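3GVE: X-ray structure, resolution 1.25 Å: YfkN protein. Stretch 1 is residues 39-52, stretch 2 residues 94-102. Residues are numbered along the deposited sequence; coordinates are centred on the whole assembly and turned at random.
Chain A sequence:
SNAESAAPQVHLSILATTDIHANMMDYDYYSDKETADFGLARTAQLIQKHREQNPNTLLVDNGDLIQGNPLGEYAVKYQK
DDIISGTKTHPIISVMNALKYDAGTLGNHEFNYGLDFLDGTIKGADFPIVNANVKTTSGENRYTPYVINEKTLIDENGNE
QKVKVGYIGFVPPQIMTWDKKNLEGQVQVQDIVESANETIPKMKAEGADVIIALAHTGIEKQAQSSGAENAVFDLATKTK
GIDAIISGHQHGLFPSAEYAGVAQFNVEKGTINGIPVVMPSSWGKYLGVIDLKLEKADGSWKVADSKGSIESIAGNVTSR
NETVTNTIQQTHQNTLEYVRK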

ATOM      1  N   GLY A  39     -10.741   7.051   3.549  1.00  9.71           N
ATOM      2  CA  GLY A  39     -12.014   6.428   3.239  1.00 10.16           C
ATOM      3  C   GLY A  39     -13.057   7.372   2.679  1.00 10.12           C
ATOM      4  O   GLY A  39     -13.197   8.471   3.161  1.00 10.53           O
ATOM      5  N   LEU A  40     -13.763   6.922   1.649  1.00  9.74           N
ATOM      6  CA  LEU A  40     -14.786   7.724   0.992  1.00 10.41           C
ATOM      7  C   LEU A  40     -15.891   8.166   1.956  1.00 10.51           C
ATOM      8  O   LEU A  40     -16.451   9.211   1.783  1.00 10.53           O
ATOM      9  CB  LEU A  40     -15.354   6.967  -0.210  1.00 10.55           C
ATOM     10  CG  LEU A  40     -16.313   7.737  -1.134  1.00 10.98           C
ATOM     11  CD1 LEU A  40     -15.730   9.073  -1.592  1.00 12.11           C
ATOM     12  CD2 LEU A  40     -16.689   6.849  -2.311  1.00 10.81           C
ATOM     13  N   ALA A  41     -16.163   7.370   2.983  1.00 10.68           N
ATOM     14  CA  ALA A  41     -17.129   7.771   3.996  1.00 11.26           C
ATOM     15  C   ALA A  41     -16.751   9.108   4.651  1.00 11.21           C
ATOM     16  O   ALA A  41     -17.624   9.857   5.031  1.00 12.75           O
ATOM     17  CB  ALA A  41     -17.297   6.680   5.046  1.00 12.10           C
ATOM     18  N   ARG A  42     -15.458   9.399   4.762  1.00 10.96           N
ATOM     19  CA  ARG A  42     -14.994  10.695   5.257  1.00 11.50           C
ATOM     20  C   ARG A  42     -14.911  11.743   4.151  1.00 10.28           C
ATOM     21  O   ARG A  42     -15.336  12.845   4.336  1.00 10.89           O
ATOM     22  CB  ARG A  42     -13.658  10.553   6.003  1.00 12.16           C
ATOM     23  CG  ARG A  42     -13.866   9.912   7.371  1.00 14.75           C
ATOM     24  CD  ARG A  42     -12.577   9.609   8.113  1.00 15.32           C
ATOM     25  NE  ARG A  42     -12.884   9.149   9.474  1.00 17.84           N
ATOM     26  CZ  ARG A  42     -12.957   9.938  10.534  1.00 18.98           C
ATOM     27  NH1 ARG A  42     -12.706  11.237  10.451  1.00 18.59           N
ATOM     28  NH2 ARG A  42     -13.255   9.408  11.705  1.00 20.08           N
ATOM     29  N   THR A  43     -14.392  11.370   2.989  1.00 10.52           N
ATOM     30  CA  THR A  43     -14.283  12.335   1.890  1.00 10.16           C
ATOM     31  C   THR A  43     -15.645  12.907   1.503  1.00  9.91           C
ATOM     32  O   THR A  43     -15.747  14.062   1.139  1.00 10.97           O
ATOM     33  CB  THR A  43     -13.642  11.697   0.633  1.00 10.28           C
ATOM     34  OG1 THR A  43     -12.753  10.653   1.023  1.00 10.20           O
ATOM     35  CG2 THR A  43     -12.896  12.746  -0.209  1.00 10.96           C
ATOM     36  N   ALA A  44     -16.673  12.074   1.598  1.00  9.67           N
ATOM     37  CA  ALA A  44     -18.024  12.467   1.245  1.00  9.90           C
ATOM     38  C   ALA A  44     -18.545  13.610   2.121  1.00  9.84           C
ATOM     39  O   ALA A  44     -19.433  14.311   1.719  1.00 11.07           O
ATOM     40  CB  ALA A  44     -18.959  11.253   1.292  1.00 11.19           C
ATOM     41  N   GLN A  45     -17.956  13.793   3.302  1.00 10.81           N
ATOM     42  CA  GLN A  45     -18.328  14.913   4.154  1.00 11.15           C
ATOM     43  C   GLN A  45     -17.815  16.209   3.549  1.00 11.14           C
ATOM     44  O   GLN A  45     -18.504  17.199   3.594  1.00 12.54           O
ATOM     45  CB  GLN A  45     -17.816  14.721   5.591  1.00 12.63           C
ATOM     46  CG  GLN A  45     -18.326  13.451   6.279  1.00 13.99           C
ATOM     47  CD  GLN A  45     -19.794  13.489   6.622  1.00 14.26           C
ATOM     48  OE1 GLN A  45     -20.634  13.663   5.777  1.00 14.80           O
ATOM     49  NE2 GLN A  45     -20.095  13.280   7.896  1.00 15.64           N
ATOM     50  N   LEU A  46     -16.621  16.179   2.952  1.00 11.08           N
ATOM     51  CA  LEU A  46     -16.123  17.343   2.211  1.00 12.05           C
ATOM     52  C   LEU A  46     -16.963  17.610   0.964  1.00 10.69           C
ATOM     53  O   LEU A  46     -17.207  18.743   0.608  1.00 11.68           O
ATOM     54  CB  LEU A  46     -14.662  17.172   1.794  1.00 11.67           C
ATOM     55  CG  LEU A  46     -13.637  17.038   2.917  1.00 12.53           C
ATOM     56  CD1 LEU A  46     -12.239  16.837   2.320  1.00 13.07           C
ATOM     57  CD2 LEU A  46     -13.657  18.257   3.834  1.00 14.27           C
ATOM     58  N   ILE A  47     -17.380  16.539   0.301  1.00 10.54           N
ATOM     59  CA  ILE A  47     -18.213  16.673  -0.897  1.00 10.65           C
ATOM     60  C   ILE A  47     -19.503  17.441  -0.536  1.00 10.36           C
ATOM     61  O   ILE A  47     -19.896  18.357  -1.222  1.00 10.97           O
ATOM     62  CB  ILE A  47     -18.537  15.286  -1.537  1.00 10.43           C
ATOM     63  CG1 ILE A  47     -17.254  14.647  -2.114  1.00 10.55           C
ATOM     64  CG2 ILE A  47     -19.651  15.421  -2.591  1.00 11.44           C
ATOM     65  CD1 ILE A  47     -17.389  13.207  -2.566  1.00 12.09           C
ATOM     66  N   GLN A  48     -20.158  17.021   0.542  1.00 11.77           N
ATOM     67  CA  GLN A  48     -21.399  17.639   0.990  1.00 12.89           C
ATOM     68  C   GLN A  48     -21.163  19.110   1.311  1.00 12.53           C
ATOM     69  O   GLN A  48     -21.924  19.966   0.898  1.00 13.83           O
ATOM     70  CB  GLN A  48     -21.962  16.926   2.226  1.00 16.31           C
ATOM     71  CG  GLN A  48     -23.329  17.484   2.634  1.00 20.44           C
ATOM     72  CD  GLN A  48     -23.951  16.763   3.792  1.00 26.97           C
ATOM     73  OE1 GLN A  48     -23.854  15.547   3.918  1.00 29.38           O
ATOM     74  NE2 GLN A  48     -24.636  17.517   4.635  1.00 28.55           N
ATOM     75  N   LYS A  49     -20.090  19.390   2.026  1.00 13.19           N
ATOM     76  CA  LYS A  49     -19.785  20.768   2.373  1.00 14.64           C
ATOM     77  C   LYS A  49     -19.616  21.659   1.131  1.00 14.15           C
ATOM     78  O   LYS A  49     -20.169  22.737   1.051  1.00 15.48           O
ATOM     79  CB  LYS A  49     -18.537  20.853   3.240  1.00 18.14           C
ATOM     80  CG  LYS A  49     -18.111  22.293   3.480  1.00 23.87           C
ATOM     81  CD  LYS A  49     -17.002  22.350   4.451  1.00 27.85           C
ATOM     82  CE  LYS A  49     -15.677  22.067   3.799  1.00 29.70           C
ATOM     83  NZ  LYS A  49     -14.594  22.619   4.624  1.00 30.54           N
ATOM     84  N   HIS A  50     -18.840  21.191   0.158  1.00 13.47           N
ATOM     85  CA  HIS A  50     -18.614  21.982  -1.040  1.00 13.16           C
ATOM     86  C   HIS A  50     -19.881  22.140  -1.877  1.00 13.47           C
ATOM     87  O   HIS A  50     -20.133  23.200  -2.414  1.00 14.21           O
ATOM     88  CB  HIS A  50     -17.432  21.410  -1.819  1.00 13.28           C
ATOM     89  CG  HIS A  50     -16.120  21.781  -1.225  1.00 14.64           C
ATOM     90  ND1 HIS A  50     -15.457  22.937  -1.564  1.00 16.50           N
ATOM     91  CD2 HIS A  50     -15.374  21.181  -0.273  1.00 15.25           C
ATOM     92  CE1 HIS A  50     -14.351  23.023  -0.855  1.00 17.33           C
ATOM     93  NE2 HIS A  50     -14.276  21.970  -0.062  1.00 16.67           N
ATOM     94  N   ARG A  51     -20.699  21.097  -1.943  1.00 13.07           N
ATOM     95  CA  ARG A  51     -21.974  21.188  -2.640  1.00 12.73           C
ATOM     96  C   ARG A  51     -22.861  22.279  -2.020  1.00 13.08           C
ATOM     97  O   ARG A  51     -23.576  22.956  -2.723  1.00 15.31           O
ATOM     98  CB  ARG A  51     -22.704  19.838  -2.662  1.00 12.10           C
ATOM     99  CG  ARG A  51     -22.228  18.899  -3.777  1.00 12.57           C
ATOM    100  CD  ARG A  51     -22.980  17.584  -3.762  1.00 13.03           C
ATOM    101  NE  ARG A  51     -22.901  16.934  -5.067  1.00 12.90           N
ATOM    102  CZ  ARG A  51     -22.912  15.624  -5.262  1.00 12.13           C
ATOM    103  NH1 ARG A  51     -22.961  14.785  -4.246  1.00 12.69           N
ATOM    104  NH2 ARG A  51     -22.889  15.149  -6.493  1.00 12.63           N
ATOM    105  N   GLU A  52     -22.795  22.436  -0.703  1.00 12.93           N
ATOM    106  CA  GLU A  52     -23.593  23.470  -0.035  1.00 13.51           C
ATOM    107  C   GLU A  52     -23.128  24.876  -0.387  1.00 15.25           C
ATOM    108  O   GLU A  52     -23.868  25.820  -0.250  1.00 16.79           O
ATOM    109  CB  GLU A  52     -23.544  23.289   1.482  1.00 13.84           C
ATOM    110  CG  GLU A  52     -24.241  22.041   1.970  1.00 15.15           C
ATOM    111  CD  GLU A  52     -23.870  21.649   3.399  1.00 17.82           C
ATOM    112  OE1 GLU A  52     -22.947  22.231   3.982  1.00 19.95           O
ATOM    113  OE2 GLU A  52     -24.525  20.746   3.896  1.00 20.16           O
ATOM    114  N   SER A  94     -22.494   1.301  -6.519  1.00  9.67           N
ATOM    115  CA  SER A  94     -23.698   1.740  -5.744  1.00 10.18           C
ATOM    116  C   SER A  94     -23.422   2.923  -4.870  1.00  8.56           C
ATOM    117  O   SER A  94     -24.280   3.801  -4.753  1.00  9.88           O
ATOM    118  CB  SER A  94     -24.248   0.615  -4.899  1.00 12.47           C
ATOM    119  OG  SER A  94     -24.552  -0.528  -5.679  1.00 15.57           O
ATOM    120  N   VAL A  95     -22.247   2.964  -4.244  1.00  8.92           N
ATOM    121  CA  VAL A  95     -21.887   4.143  -3.433  1.00  8.73           C
ATOM    122  C   VAL A  95     -21.764   5.410  -4.290  1.00  8.25           C
ATOM    123  O   VAL A  95     -22.250   6.480  -3.971  1.00  9.25           O
ATOM    124  CB  VAL A  95     -20.565   3.914  -2.642  1.00  9.26           C
ATOM    125  CG1 VAL A  95     -20.127   5.145  -1.936  1.00 10.21           C
ATOM    126  CG2 VAL A  95     -20.786   2.774  -1.598  1.00  9.98           C
HETATM  127  N   MSE A  96     -21.087   5.269  -5.428  1.00  8.87           N
HETATM  128  CA  MSE A  96     -20.887   6.387  -6.364  1.00  8.24           C
HETATM  129  C   MSE A  96     -22.227   6.928  -6.913  1.00  8.51           C
HETATM  130  O   MSE A  96     -22.412   8.104  -7.089  1.00  9.38           O
HETATM  131  CB  MSE A  96     -19.966   5.990  -7.538  1.00  8.99           C
HETATM  132  CG  MSE A  96     -18.657   5.284  -7.140  1.00  9.68           C
HETATM  133 SE   MSE A  96     -17.600   6.136  -5.733  0.75 11.79          SE
HETATM  134  CE  MSE A  96     -16.517   7.344  -6.844  1.00 11.02           C
ATOM    135  N   ASN A  97     -23.170   6.017  -7.125  1.00  8.72           N
ATOM    136  CA  ASN A  97     -24.502   6.313  -7.610  1.00  9.29           C
ATOM    137  C   ASN A  97     -25.232   7.110  -6.509  1.00  9.32           C
ATOM    138  O   ASN A  97     -25.883   8.112  -6.744  1.00 10.34           O
ATOM    139  CB  ASN A  97     -25.287   5.047  -7.951  1.00  9.81           C
ATOM    140  CG  ASN A  97     -24.869   4.439  -9.307  1.00 10.23           C
ATOM    141  OD1 ASN A  97     -24.173   5.074 -10.109  1.00 10.21           O
ATOM    142  ND2 ASN A  97     -25.332   3.242  -9.550  1.00 10.60           N
ATOM    143  N   ALA A  98     -25.088   6.632  -5.277  1.00  9.68           N
ATOM    144  CA  ALA A  98     -25.749   7.257  -4.130  1.00 10.30           C
ATOM    145  C   ALA A  98     -25.221   8.666  -3.872  1.00 10.61           C
ATOM    146  O   ALA A  98     -25.957   9.525  -3.447  1.00 11.39           O
ATOM    147  CB  ALA A  98     -25.617   6.387  -2.886  1.00 10.86           C
ATOM    148  N   LEU A  99     -23.940   8.888  -4.136  1.00  9.80           N
ATOM    149  CA  LEU A  99     -23.308  10.208  -3.995  1.00 10.25           C
ATOM    150  C   LEU A  99     -23.519  11.087  -5.234  1.00 10.38           C
ATOM    151  O   LEU A  99     -23.071  12.222  -5.285  1.00 10.80           O
ATOM    152  CB  LEU A  99     -21.808  10.054  -3.734  1.00 10.30           C
ATOM    153  CG  LEU A  99     -21.395   9.470  -2.382  1.00 10.89           C
ATOM    154  CD1 LEU A  99     -19.892   9.280  -2.294  1.00 11.59           C
ATOM    155  CD2 LEU A  99     -21.880  10.388  -1.258  1.00 11.67           C
ATOM    156  N   LYS A 100     -24.194  10.528  -6.227  1.00 10.63           N
ATOM    157  CA  LYS A 100     -24.555  11.261  -7.442  1.00 10.80           C
ATOM    158  C   LYS A 100     -23.312  11.808  -8.174  1.00 10.23           C
ATOM    159  O   LYS A 100     -23.241  12.968  -8.540  1.00  9.66           O
ATOM    160  CB  LYS A 100     -25.598  12.355  -7.137  1.00 12.48           C
ATOM    161  CG  LYS A 100     -26.905  11.758  -6.629  1.00 16.22           C
ATOM    162  CD  LYS A 100     -27.928  12.837  -6.311  1.00 21.22           C
ATOM    163  CE  LYS A 100     -29.195  12.218  -5.744  1.00 24.63           C
ATOM    164  NZ  LYS A 100     -30.384  13.103  -5.981  1.00 27.69           N
ATOM    165  N   TYR A 101     -22.334  10.938  -8.400  1.00  9.37           N
ATOM    166  CA  TYR A 101     -21.214  11.296  -9.271  1.00  8.92           C
ATOM    167  C   TYR A 101     -21.731  11.622 -10.669  1.00  9.02           C
ATOM    168  O   TYR A 101     -22.688  11.024 -11.132  1.00 10.10           O
ATOM    169  CB  TYR A 101     -20.207  10.158  -9.348  1.00  9.42           C
ATOM    170  CG  TYR A 101     -19.147  10.233  -8.274  1.00  8.61           C
ATOM    171  CD1 TYR A 101     -19.434   9.858  -6.963  1.00  8.82           C
ATOM    172  CD2 TYR A 101     -17.866  10.686  -8.564  1.00  8.19           C
ATOM    173  CE1 TYR A 101     -18.468   9.927  -5.975  1.00  8.26           C
ATOM    174  CE2 TYR A 101     -16.880  10.751  -7.573  1.00  8.92           C
ATOM    175  CZ  TYR A 101     -17.203  10.390  -6.281  1.00  8.82           C
ATOM    176  OH  TYR A 101     -16.271  10.443  -5.281  1.00  9.41           O
ATOM    177  N   ASP A 102     -21.072  12.568 -11.322  1.00  8.99           N
ATOM    178  CA  ASP A 102     -21.426  12.968 -12.686  1.00  8.75           C
ATOM    179  C   ASP A 102     -20.610  12.241 -13.770  1.00  9.05           C
ATOM    180  O   ASP A 102     -21.056  12.131 -14.891  1.00 10.12           O
ATOM    181  CB  ASP A 102     -21.278  14.485 -12.840  1.00 10.39           C
ATOM    182  CG  ASP A 102     -22.221  15.254 -11.929  1.00 10.93           C
ATOM    183  OD1 ASP A 102     -23.428  15.205 -12.174  1.00 12.43           O
ATOM    184  OD2 ASP A 102     -21.741  15.866 -10.980  1.00 10.73           O
TER
HETATM  185  O   HOH W   1     -23.024  17.025  -8.910  1.00 17.15           O

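What does Arg51 find on the other stretch? It finds two backbone carbonyls with no bond back into their own stretch, where the helix of stretch 2 ends. Lys100, with positive phi, leaves the helix in a Schellman motif, in which Tyr101 N bonds back to Met96 O and Lys100 N to Asn97 O. Arg51 NH1 donates to Leu99 O at 2.8 Å, nearly straight at 160°, and Arg51 NH2 reaches the same oxygen, Leu99 O, at 3.2 Å. A weak bond from Arg51 NH2 to Lys100 O, 3.0 Å, adds to these. Both oxygens lie near the guanidinium plane, at its edge, where its N-H groups point.

Does Arg51 NH2 have any other partner? Water 1 accepts from Arg51 NH2 at 3.1 Å and its oxygen lies 2.7 Å from Asp102 OD2, so the arginine and the aspartate are linked by the water. Long and flexible, arginine suits this partly exposed place: its chain, with chi2 and chi3 both t, carries the charge out to the carbonyls.

What fills the buried part of the contact? Leu40 and Leu99 give the largest shares, with Ala44 beside them, their CA-to-CB bonds all directed toward the other stretch. Leu40 CD2 lies 3.6 Å from Met96 SE, 3.9 Å from Val95 CG1 and 4.0 Å from Leu99 CD1. Leu99 CD2 is 4.0 Å from Ala44 CB, and Leu99 CD1 is barely farther from Ala44 CB, at 4.2 Å. The small alanine sits where the two backbones are 7.8 Å apart, CA of Ala44 to CA of Leu99. These side chains bring no donor or acceptor to be satisfied.

How is a tyrosine hydroxyl accommodated beside such groups? Tyr101 OH is in van der Waals contact with Leu40 CD1 and Ile47 CD1, each at 4.0 Å. Its hydrogen bonding is satisfied elsewhere in the structure, so these methyls need only pack against it.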